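Local coordinates for enoyl-CoA hydratase (Geobacillus kaustophilus, PDB 2PPY), which probably hydrates the double bond of enoyl-CoA thioesters, a step of fatty acid beta-oxidation, as a hexameric member of the crotonase family, at residues K96-Y104 with V212-N221; L125-I135 with L183-T193. One frame throughout, in Å; residues are numbered along the deposited sequence.

Contact 1. Residues K96-Y104 with V212-N221; sequences KIARSPQVY and VSNIKLAIMN
K216 leaves its helix with CG anti to the backbone N (chi1 167°) and bends at chi2 and chi4, which carries NZ in among the carbonyls of I97-Q102. There NZ donates to I97 O at 2.8 Å and to Q102 O at 3.0 Å. S100 N and K216 NZ meet I97 O from opposite faces of its plane. D124 forms a salt bridge with NZ and accepts from Y104 N. Here, in the crotonase fold, the chain passes from helix 80-99 through a short turn into strand 103-108, and the lysine ties that turn to helix 209-222. With an alanine in place of K216, Q102 O and the D124 carboxylate would probably lose their charged partner, and I97 O one of its two donors. S213 OG donates to P101 O at 2.6 Å. V103 CG2 meets V212 CG1 at 3.6 Å, the valines crossing at about a right angle, and A98 CB abuts M220 CB. N221 ND2 adds a weak bond to A98 O. A water accepting from R99 NE lies within hydrogen-bonding distance of N221 OD1, and the R99 guanidinium forms a salt bridge with E92 of one neighbouring subunit and a hydrogen bond with N228 of another.

Contact 2. Residues L125-I135 with L183-T193; sequences LRFMGDEAGKI and LVNRVFPQAET
F127 and F188 fit together as edge into face: the CE2 corner of F188 comes to 3.7 Å from F127 CD2, the planes 71° and the centroids 5.4 Å apart. Beside them the aliphatic part of R186 runs along F127 in the same direction, its CG 3.5 Å from F127 CE1, while N185 CB sits at the rim of that ring. F127, R186 and F188 share one face of a parallel strand pair; M128 and V187 point to the other. G129 lies opposite F188, and with no side chain there T193 OG1 packs 3.2 Å from G129 CA. Past the strand end D130 swings CG between its backbone N and carbonyl carbon (chi1 60°), which places OD2 2.7 Å from Q190 N, met from above the carboxylate plane. At the other end I135 and L183 reach toward each other tip to tip, CD1 to CD1 3.6 Å, with V184 CG1 packed between I135 CD1 and M128 CB. R126 is framed by polar groups: its N donates to N185 OD1 at 2.9 Å, and NE donates at 3.0 Å to L183 O, which lies at the edge of the guanidinium, in its plane, while NH1 turns back to C123 O. N185 and R186 also reach S161 and D165 of a neighbouring subunit. Strand 186-188 is the outermost of the sheet within this chain, beside 125-129, which has 103-108 as its other neighbour; helix 193-205 packs on the phenylalanine face, and helix 175-181 covers M128, V187, I135 and L183.

Overall arrangement
The two contacts, whose centres are about 22 Å apart on opposite sides of the chain's centre, illustrate how one sheet can organise distant parts of a fold. Contact 2 is nested inside the loop closed by contact 1: the order is 96-104, 125-135, 183-193, 212-221. They meet at neighbouring strands 103-108 and 125-129, where Y104 O probably accepts from L125 N and V103 packs on L125. Contact 2 adds strand 186-188 at the sheet's edge within this chain, whereas contact 1 fastens helix 209-222 to the turn that enters the sheet. Both also touch the same second subunit, so they link the core of the crotonase fold to its assembly.

Contact 1. Residues K96-Y104 with V212-N221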
loop_
_atom_site.group_PDB
_atom_site.type_symbol
_atom_site.label_atom_id
_atom_site.label_comp_id
_atom_site.label_asym_id
_atom_site.label_seq_id
_atom_site.Cartn_x
_atom_site.Cartn_y
_atom_site.Cartn_z
ATOM N N LYS A 96 8.100 -6.987 -17.206
ATOM C CA LYS A 96 9.516 -7.332 -17.082
ATOM C C LYS A 96 10.499 -6.175 -17.294
ATOM O O LYS A 96 11.607 -6.191 -16.761
ATOM C CB LYS A 96 9.840 -8.489 -18.035
ATOM C CG LYS A 96 9.056 -9.754 -17.686
ATOM C CD LYS A 96 9.212 -10.885 -18.698
ATOM C CE LYS A 96 10.585 -11.539 -18.630
ATOM N NZ LYS A 96 10.559 -12.892 -19.265
ATOM N N ILE A 97 10.091 -5.168 -18.058
ATOM C CA ILE A 97 10.951 -4.022 -18.336
ATOM C C ILE A 97 11.350 -3.238 -17.079
ATOM O O ILE A 97 12.523 -2.911 -16.890
ATOM C CB ILE A 97 10.268 -3.061 -19.350
ATOM C CG1 ILE A 97 10.065 -3.786 -20.683
ATOM C CG2 ILE A 97 11.126 -1.818 -19.563
ATOM C CD1 ILE A 97 9.305 -2.989 -21.715
ATOM N N ALA A 98 10.382 -2.939 -16.222
ATOM C CA ALA A 98 10.661 -2.196 -14.998
ATOM C C ALA A 98 11.612 -2.959 -14.076
ATOM O O ALA A 98 12.281 -2.361 -13.240
ATOM C CB ALA A 98 9.360 -1.891 -14.265
ATOM N N ARG A 99 11.668 -4.279 -14.231
ATOM C CA ARG A 99 12.537 -5.103 -13.400
ATOM C C ARG A 99 13.908 -5.344 -14.027
ATOM O O ARG A 99 14.802 -5.873 -13.365
ATOM C CB ARG A 99 11.874 -6.458 -13.121
ATOM C CG ARG A 99 10.472 -6.355 -12.556
ATOM C CD ARG A 99 9.925 -7.714 -12.140
ATOM N NE ARG A 99 8.494 -7.643 -11.857
ATOM C CZ ARG A 99 7.555 -8.234 -12.589
ATOM N NH1 ARG A 99 7.888 -8.958 -13.654
ATOM N NH2 ARG A 99 6.278 -8.088 -12.267
ATOM N N SER A 100 14.069 -4.968 -15.297
ATOM C CA SER A 100 15.332 -5.169 -16.017
ATOM C C SER A 100 16.424 -4.145 -15.694
ATOM O O SER A 100 16.141 -2.979 -15.428
ATOM C CB SER A 100 15.073 -5.171 -17.527
ATOM O OG SER A 100 14.178 -6.209 -17.888
ATOM N N PRO A 101 17.698 -4.570 -15.738
ATOM C CA PRO A 101 18.821 -3.677 -15.445
ATOM C C PRO A 101 18.974 -2.552 -16.461
ATOM O O PRO A 101 19.413 -1.457 -16.111
ATOM C CB PRO A 101 20.036 -4.612 -15.467
ATOM C CG PRO A 101 19.461 -5.967 -15.219
ATOM C CD PRO A 101 18.181 -5.933 -16.010
ATOM N N GLN A 102 18.624 -2.831 -17.716
ATOM C CA GLN A 102 18.749 -1.845 -18.790
ATOM C C GLN A 102 17.669 -0.784 -18.757
ATOM O O GLN A 102 16.543 -1.041 -18.331
ATOM C CB GLN A 102 18.666 -2.502 -20.177
ATOM C CG GLN A 102 19.755 -3.488 -20.539
ATOM C CD GLN A 102 19.537 -4.846 -19.917
ATOM O OE1 GLN A 102 18.405 -5.229 -19.607
ATOM N NE2 GLN A 102 20.620 -5.597 -19.749
ATOM N N VAL A 103 18.019 0.406 -19.235
ATOM C CA VAL A 103 17.072 1.501 -19.325
ATOM C C VAL A 103 16.375 1.317 -20.671
ATOM O O VAL A 103 17.029 1.254 -21.716
ATOM C CB VAL A 103 17.786 2.871 -19.300
ATOM C CG1 VAL A 103 16.810 3.986 -19.652
ATOM C CG2 VAL A 103 18.379 3.114 -17.924
ATOM N N TYR A 104 15.053 1.204 -20.642
ATOM C CA TYR A 104 14.276 1.033 -21.863
ATOM C C TYR A 104 13.708 2.362 -22.369
ATOM O O TYR A 104 12.986 3.056 -21.655
ATOM C CB TYR A 104 13.140 0.031 -21.627
ATOM C CG TYR A 104 13.542 -1.416 -21.839
ATOM C CD1 TYR A 104 14.518 -2.019 -21.045
ATOM C CD2 TYR A 104 12.967 -2.170 -22.861
ATOM C CE1 TYR A 104 14.915 -3.343 -21.269
ATOM C CE2 TYR A 104 13.355 -3.487 -23.093
ATOM C CZ TYR A 104 14.328 -4.065 -22.297
ATOM O OH TYR A 104 14.715 -5.356 -22.545
ATOM N N VAL A 212 23.447 3.975 -13.214
ATOM C CA VAL A 212 22.287 4.248 -14.051
ATOM C C VAL A 212 21.256 3.145 -13.865
ATOM O O VAL A 212 20.072 3.408 -13.660
ATOM C CB VAL A 212 22.676 4.307 -15.544
ATOM C CG1 VAL A 212 21.427 4.232 -16.412
ATOM C CG2 VAL A 212 23.435 5.602 -15.832
ATOM N N SER A 213 21.728 1.906 -13.931
ATOM C CA SER A 213 20.865 0.745 -13.796
ATOM C C SER A 213 20.169 0.671 -12.434
ATOM O O SER A 213 18.949 0.505 -12.361
ATOM C CB SER A 213 21.677 -0.527 -14.049
ATOM O OG SER A 213 20.844 -1.668 -13.980
ATOM N N ASN A 214 20.939 0.798 -11.357
ATOM C CA ASN A 214 20.363 0.744 -10.021
ATOM C C ASN A 214 19.401 1.911 -9.779
ATOM O O ASN A 214 18.441 1.776 -9.026
ATOM C CB ASN A 214 21.478 0.715 -8.965
ATOM C CG ASN A 214 22.013 -0.688 -8.724
ATOM O OD1 ASN A 214 21.825 -1.585 -9.549
ATOM N ND2 ASN A 214 22.688 -0.885 -7.593
ATOM N N ILE A 215 19.648 3.050 -10.421
ATOM C CA ILE A 215 18.761 4.208 -10.275
ATOM C C ILE A 215 17.399 3.883 -10.893
ATOM O O ILE A 215 16.349 4.164 -10.304
ATOM C CB ILE A 215 19.328 5.459 -10.991
ATOM C CG1 ILE A 215 20.505 6.031 -10.201
ATOM C CG2 ILE A 215 18.235 6.511 -11.152
ATOM C CD1 ILE A 215 21.225 7.163 -10.917
ATOM N N LYS A 216 17.432 3.297 -12.089
ATOM C CA LYS A 216 16.224 2.918 -12.808
ATOM C C LYS A 216 15.417 1.913 -11.994
ATOM O O LYS A 216 14.197 1.992 -11.944
ATOM C CB LYS A 216 16.587 2.349 -14.191
ATOM C CG LYS A 216 15.455 1.627 -14.931
ATOM C CD LYS A 216 15.375 0.157 -14.514
ATOM C CE LYS A 216 14.144 -0.539 -15.077
ATOM N NZ LYS A 216 14.157 -0.648 -16.561
ATOM N N LEU A 217 16.099 0.968 -11.354
ATOM C CA LEU A 217 15.419 -0.022 -10.529
ATOM C C LEU A 217 14.820 0.643 -9.290
ATOM O O LEU A 217 13.691 0.353 -8.891
ATOM C CB LEU A 217 16.398 -1.115 -10.083
ATOM C CG LEU A 217 16.932 -2.072 -11.153
ATOM C CD1 LEU A 217 17.967 -2.993 -10.529
ATOM C CD2 LEU A 217 15.779 -2.873 -11.751
ATOM N N ALA A 218 15.592 1.533 -8.681
ATOM C CA ALA A 218 15.150 2.233 -7.486
ATOM C C ALA A 218 13.837 2.977 -7.692
ATOM O O ALA A 218 12.928 2.895 -6.865
ATOM C CB ALA A 218 16.234 3.208 -7.027
ATOM N N ILE A 219 13.733 3.693 -8.804
ATOM C CA ILE A 219 12.538 4.480 -9.087
ATOM C C ILE A 219 11.332 3.694 -9.600
ATOM O O ILE A 219 10.221 3.872 -9.105
ATOM C CB ILE A 219 12.864 5.605 -10.089
ATOM C CG1 ILE A 219 13.937 6.525 -9.496
ATOM C CG2 ILE A 219 11.600 6.394 -10.427
ATOM C CD1 ILE A 219 14.434 7.583 -10.465
HETATM N N MSE A 220 11.542 2.826 -10.581
HETATM C CA MSE A 220 10.432 2.064 -11.143
HETATM C C MSE A 220 9.774 1.097 -10.161
HETATM O O MSE A 220 8.560 0.913 -10.188
HETATM C CB MSE A 220 10.888 1.314 -12.399
HETATM C CG MSE A 220 11.371 2.235 -13.518
HETATM SE SE MSE A 220 10.144 3.705 -13.870
HETATM C CE MSE A 220 8.533 2.666 -14.170
ATOM N N ASN A 221 10.572 0.483 -9.295
ATOM C CA ASN A 221 10.033 -0.457 -8.317
ATOM C C ASN A 221 9.790 0.219 -6.971
ATOM O O ASN A 221 8.947 -0.219 -6.193
ATOM C CB ASN A 221 10.990 -1.643 -8.153
ATOM C CG ASN A 221 11.151 -2.441 -9.443
ATOM O OD1 ASN A 221 10.214 -3.102 -9.906
ATOM N ND2 ASN A 221 12.339 -2.376 -10.032
HETATM O O HOH W 1 8.773 -5.946 -9.556
#

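Contact 2. Residues L125-I135 with L183-T193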
loop_
_atom_site.group_PDB
_atom_site.type_symbol
_atom_site.label_atom_id
_atom_site.label_comp_id
_atom_site.label_asym_id
_atom_site.label_seq_id
_atom_site.Cartn_x
_atom_site.Cartn_y
_atom_site.Cartn_z
ATOM N N LEU A 125 11.417 5.459 -20.580
ATOM C CA LEU A 125 11.338 6.787 -21.179
ATOM C C LEU A 125 10.689 6.724 -22.557
ATOM O O LEU A 125 10.703 5.685 -23.206
ATOM C CB LEU A 125 12.741 7.389 -21.318
ATOM C CG LEU A 125 13.598 7.587 -20.066
ATOM C CD1 LEU A 125 15.058 7.805 -20.469
ATOM C CD2 LEU A 125 13.069 8.761 -19.258
ATOM N N ARG A 126 10.137 7.850 -22.999
ATOM C CA ARG A 126 9.494 7.941 -24.304
ATOM C C ARG A 126 9.921 9.214 -25.031
ATOM O O ARG A 126 9.706 10.313 -24.525
ATOM C CB ARG A 126 7.970 7.935 -24.137
ATOM C CG ARG A 126 7.389 6.588 -23.701
ATOM C CD ARG A 126 6.070 6.778 -22.964
ATOM N NE ARG A 126 6.290 7.419 -21.670
ATOM C CZ ARG A 126 6.857 6.818 -20.627
ATOM N NH1 ARG A 126 7.256 5.554 -20.719
ATOM N NH2 ARG A 126 7.046 7.485 -19.496
ATOM N N PHE A 127 10.542 9.058 -26.202
ATOM C CA PHE A 127 10.983 10.194 -27.023
ATOM C C PHE A 127 10.176 10.142 -28.318
ATOM O O PHE A 127 10.092 9.094 -28.956
ATOM C CB PHE A 127 12.483 10.104 -27.356
ATOM C CG PHE A 127 13.396 10.119 -26.148
ATOM C CD1 PHE A 127 12.953 10.587 -24.909
ATOM C CD2 PHE A 127 14.714 9.674 -26.257
ATOM C CE1 PHE A 127 13.811 10.604 -23.794
ATOM C CE2 PHE A 127 15.579 9.687 -25.153
ATOM C CZ PHE A 127 15.125 10.156 -23.919
HETATM N N MSE A 128 9.590 11.266 -28.718
HETATM C CA MSE A 128 8.764 11.285 -29.922
HETATM C C MSE A 128 9.124 12.368 -30.940
HETATM O O MSE A 128 9.560 13.456 -30.569
HETATM C CB MSE A 128 7.300 11.429 -29.500
HETATM C CG MSE A 128 6.282 11.342 -30.619
HETATM SE SE MSE A 128 4.514 11.083 -29.874
HETATM C CE MSE A 128 3.863 9.704 -31.064
ATOM N N GLY A 129 8.931 12.059 -32.223
ATOM C CA GLY A 129 9.225 13.016 -33.281
ATOM C C GLY A 129 8.148 14.083 -33.377
ATOM O O GLY A 129 6.977 13.792 -33.130
ATOM N N ASP A 130 8.517 15.308 -33.752
ATOM C CA ASP A 130 7.517 16.372 -33.819
ATOM C C ASP A 130 6.467 16.231 -34.918
ATOM O O ASP A 130 5.561 17.052 -35.020
ATOM C CB ASP A 130 8.182 17.762 -33.878
ATOM C CG ASP A 130 9.089 17.951 -35.084
ATOM O OD1 ASP A 130 9.716 19.026 -35.160
ATOM O OD2 ASP A 130 9.183 17.053 -35.946
ATOM N N GLU A 131 6.580 15.179 -35.722
ATOM C CA GLU A 131 5.613 14.917 -36.783
ATOM C C GLU A 131 5.235 13.435 -36.737
ATOM O O GLU A 131 4.735 12.877 -37.714
ATOM C CB GLU A 131 6.208 15.254 -38.157
ATOM C CG GLU A 131 6.629 16.708 -38.326
ATOM C CD GLU A 131 7.061 17.030 -39.751
ATOM O OE1 GLU A 131 6.211 16.952 -40.663
ATOM O OE2 GLU A 131 8.250 17.358 -39.962
ATOM N N ALA A 132 5.473 12.813 -35.583
ATOM C CA ALA A 132 5.196 11.393 -35.374
ATOM C C ALA A 132 3.736 10.987 -35.543
ATOM O O ALA A 132 3.439 9.812 -35.741
ATOM C CB ALA A 132 5.691 10.965 -33.990
ATOM N N GLY A 133 2.822 11.944 -35.451
ATOM C CA GLY A 133 1.419 11.610 -35.623
ATOM C C GLY A 133 0.551 11.662 -34.383
ATOM O O GLY A 133 0.588 12.636 -33.628
ATOM N N LYS A 134 -0.228 10.601 -34.177
ATOM C CA LYS A 134 -1.160 10.498 -33.050
ATOM C C LYS A 134 -0.681 9.588 -31.928
ATOM O O LYS A 134 -0.015 8.578 -32.161
ATOM C CB LYS A 134 -2.510 9.952 -33.523
ATOM C CG LYS A 134 -3.128 10.628 -34.734
ATOM C CD LYS A 134 -4.385 9.865 -35.149
ATOM C CE LYS A 134 -5.053 10.462 -36.375
ATOM N NZ LYS A 134 -6.276 9.694 -36.755
ATOM N N ILE A 135 -1.044 9.945 -30.703
ATOM C CA ILE A 135 -0.689 9.141 -29.542
ATOM C C ILE A 135 -1.888 9.147 -28.594
ATOM O O ILE A 135 -2.429 10.205 -28.268
ATOM C CB ILE A 135 0.590 9.689 -28.846
ATOM C CG1 ILE A 135 0.920 8.847 -27.612
ATOM C CG2 ILE A 135 0.409 11.158 -28.491
ATOM C CD1 ILE A 135 2.313 9.089 -27.074
ATOM N N LEU A 183 3.326 12.828 -21.093
ATOM C CA LEU A 183 3.148 11.519 -21.722
ATOM C C LEU A 183 4.455 11.042 -22.362
ATOM O O LEU A 183 4.721 9.842 -22.427
ATOM C CB LEU A 183 2.051 11.583 -22.785
ATOM C CG LEU A 183 1.110 10.377 -22.901
ATOM C CD1 LEU A 183 0.508 10.365 -24.295
ATOM C CD2 LEU A 183 1.839 9.076 -22.642
ATOM N N VAL A 184 5.251 11.983 -22.865
ATOM C CA VAL A 184 6.553 11.661 -23.457
ATOM C C VAL A 184 7.553 12.536 -22.727
ATOM O O VAL A 184 7.164 13.553 -22.148
ATOM C CB VAL A 184 6.614 11.973 -24.984
ATOM C CG1 VAL A 184 5.563 11.152 -25.718
ATOM C CG2 VAL A 184 6.414 13.472 -25.243
ATOM N N ASN A 185 8.828 12.148 -22.743
ATOM C CA ASN A 185 9.875 12.918 -22.065
ATOM C C ASN A 185 10.599 13.904 -22.977
ATOM O O ASN A 185 11.206 14.864 -22.503
ATOM C CB ASN A 185 10.920 11.984 -21.455
ATOM C CG ASN A 185 10.302 10.921 -20.578
ATOM O OD1 ASN A 185 9.776 9.922 -21.071
ATOM N ND2 ASN A 185 10.352 11.135 -19.268
ATOM N N ARG A 186 10.549 13.654 -24.278
ATOM C CA ARG A 186 11.215 14.517 -25.248
ATOM C C ARG A 186 10.487 14.509 -26.577
ATOM O O ARG A 186 9.894 13.506 -26.968
ATOM C CB ARG A 186 12.641 14.030 -25.518
ATOM C CG ARG A 186 13.573 14.007 -24.334
ATOM C CD ARG A 186 14.318 15.313 -24.185
ATOM N NE ARG A 186 15.417 15.168 -23.237
ATOM C CZ ARG A 186 15.258 14.903 -21.945
ATOM N NH1 ARG A 186 14.038 14.761 -21.438
ATOM N NH2 ARG A 186 16.318 14.766 -21.164
ATOM N N VAL A 187 10.538 15.640 -27.267
ATOM C CA VAL A 187 9.958 15.762 -28.596
ATOM C C VAL A 187 11.107 16.302 -29.434
ATOM O O VAL A 187 11.586 17.410 -29.194
ATOM C CB VAL A 187 8.772 16.746 -28.644
ATOM C CG1 VAL A 187 8.505 17.163 -30.095
ATOM C CG2 VAL A 187 7.523 16.080 -28.074
ATOM N N PHE A 188 11.567 15.501 -30.390
ATOM C CA PHE A 188 12.679 15.890 -31.251
ATOM C C PHE A 188 12.210 16.190 -32.673
ATOM O O PHE A 188 11.118 15.775 -33.081
ATOM C CB PHE A 188 13.715 14.763 -31.343
ATOM C CG PHE A 188 14.313 14.339 -30.026
ATOM C CD1 PHE A 188 14.859 15.274 -29.149
ATOM C CD2 PHE A 188 14.405 12.984 -29.702
ATOM C CE1 PHE A 188 15.504 14.861 -27.980
ATOM C CE2 PHE A 188 15.047 12.564 -28.540
ATOM C CZ PHE A 188 15.594 13.503 -27.675
ATOM N N PRO A 189 13.025 16.934 -33.444
ATOM C CA PRO A 189 12.637 17.236 -34.825
ATOM C C PRO A 189 12.543 15.867 -35.500
ATOM O O PRO A 189 13.458 15.053 -35.373
ATOM C CB PRO A 189 13.819 18.053 -35.345
ATOM C CG PRO A 189 14.295 18.764 -34.123
ATOM C CD PRO A 189 14.234 17.686 -33.060
ATOM N N GLN A 190 11.444 15.613 -36.201
ATOM C CA GLN A 190 11.217 14.325 -36.853
ATOM C C GLN A 190 12.442 13.604 -37.425
ATOM O O GLN A 190 12.749 12.481 -37.025
ATOM C CB GLN A 190 10.168 14.481 -37.955
ATOM C CG GLN A 190 9.573 13.168 -38.454
ATOM C CD GLN A 190 8.799 12.416 -37.375
ATOM O OE1 GLN A 190 8.075 13.017 -36.581
ATOM N NE2 GLN A 190 8.937 11.093 -37.357
ATOM N N ALA A 191 13.145 14.241 -38.353
ATOM C CA ALA A 191 14.302 13.618 -38.987
ATOM C C ALA A 191 15.507 13.393 -38.076
ATOM O O ALA A 191 16.474 12.744 -38.473
ATOM C CB ALA A 191 14.719 14.439 -40.205
ATOM N N GLU A 192 15.452 13.921 -36.859
ATOM C CA GLU A 192 16.559 13.771 -35.920
ATOM C C GLU A 192 16.193 12.895 -34.723
ATOM O O GLU A 192 17.004 12.698 -33.817
ATOM C CB GLU A 192 16.987 15.149 -35.416
ATOM C CG GLU A 192 17.417 16.107 -36.513
ATOM C CD GLU A 192 17.458 17.545 -36.039
ATOM O OE1 GLU A 192 18.098 17.811 -34.997
ATOM O OE2 GLU A 192 16.851 18.405 -36.711
ATOM N N THR A 193 14.978 12.358 -34.730
ATOM C CA THR A 193 14.500 11.539 -33.621
ATOM C C THR A 193 15.396 10.358 -33.266
ATOM O O THR A 193 15.795 10.205 -32.109
ATOM C CB THR A 193 13.072 11.044 -33.893
ATOM O OG1 THR A 193 12.216 12.176 -34.079
ATOM C CG2 THR A 193 12.550 10.222 -32.722
HETATM O O HOH W 2 7.054 10.182 -20.266
#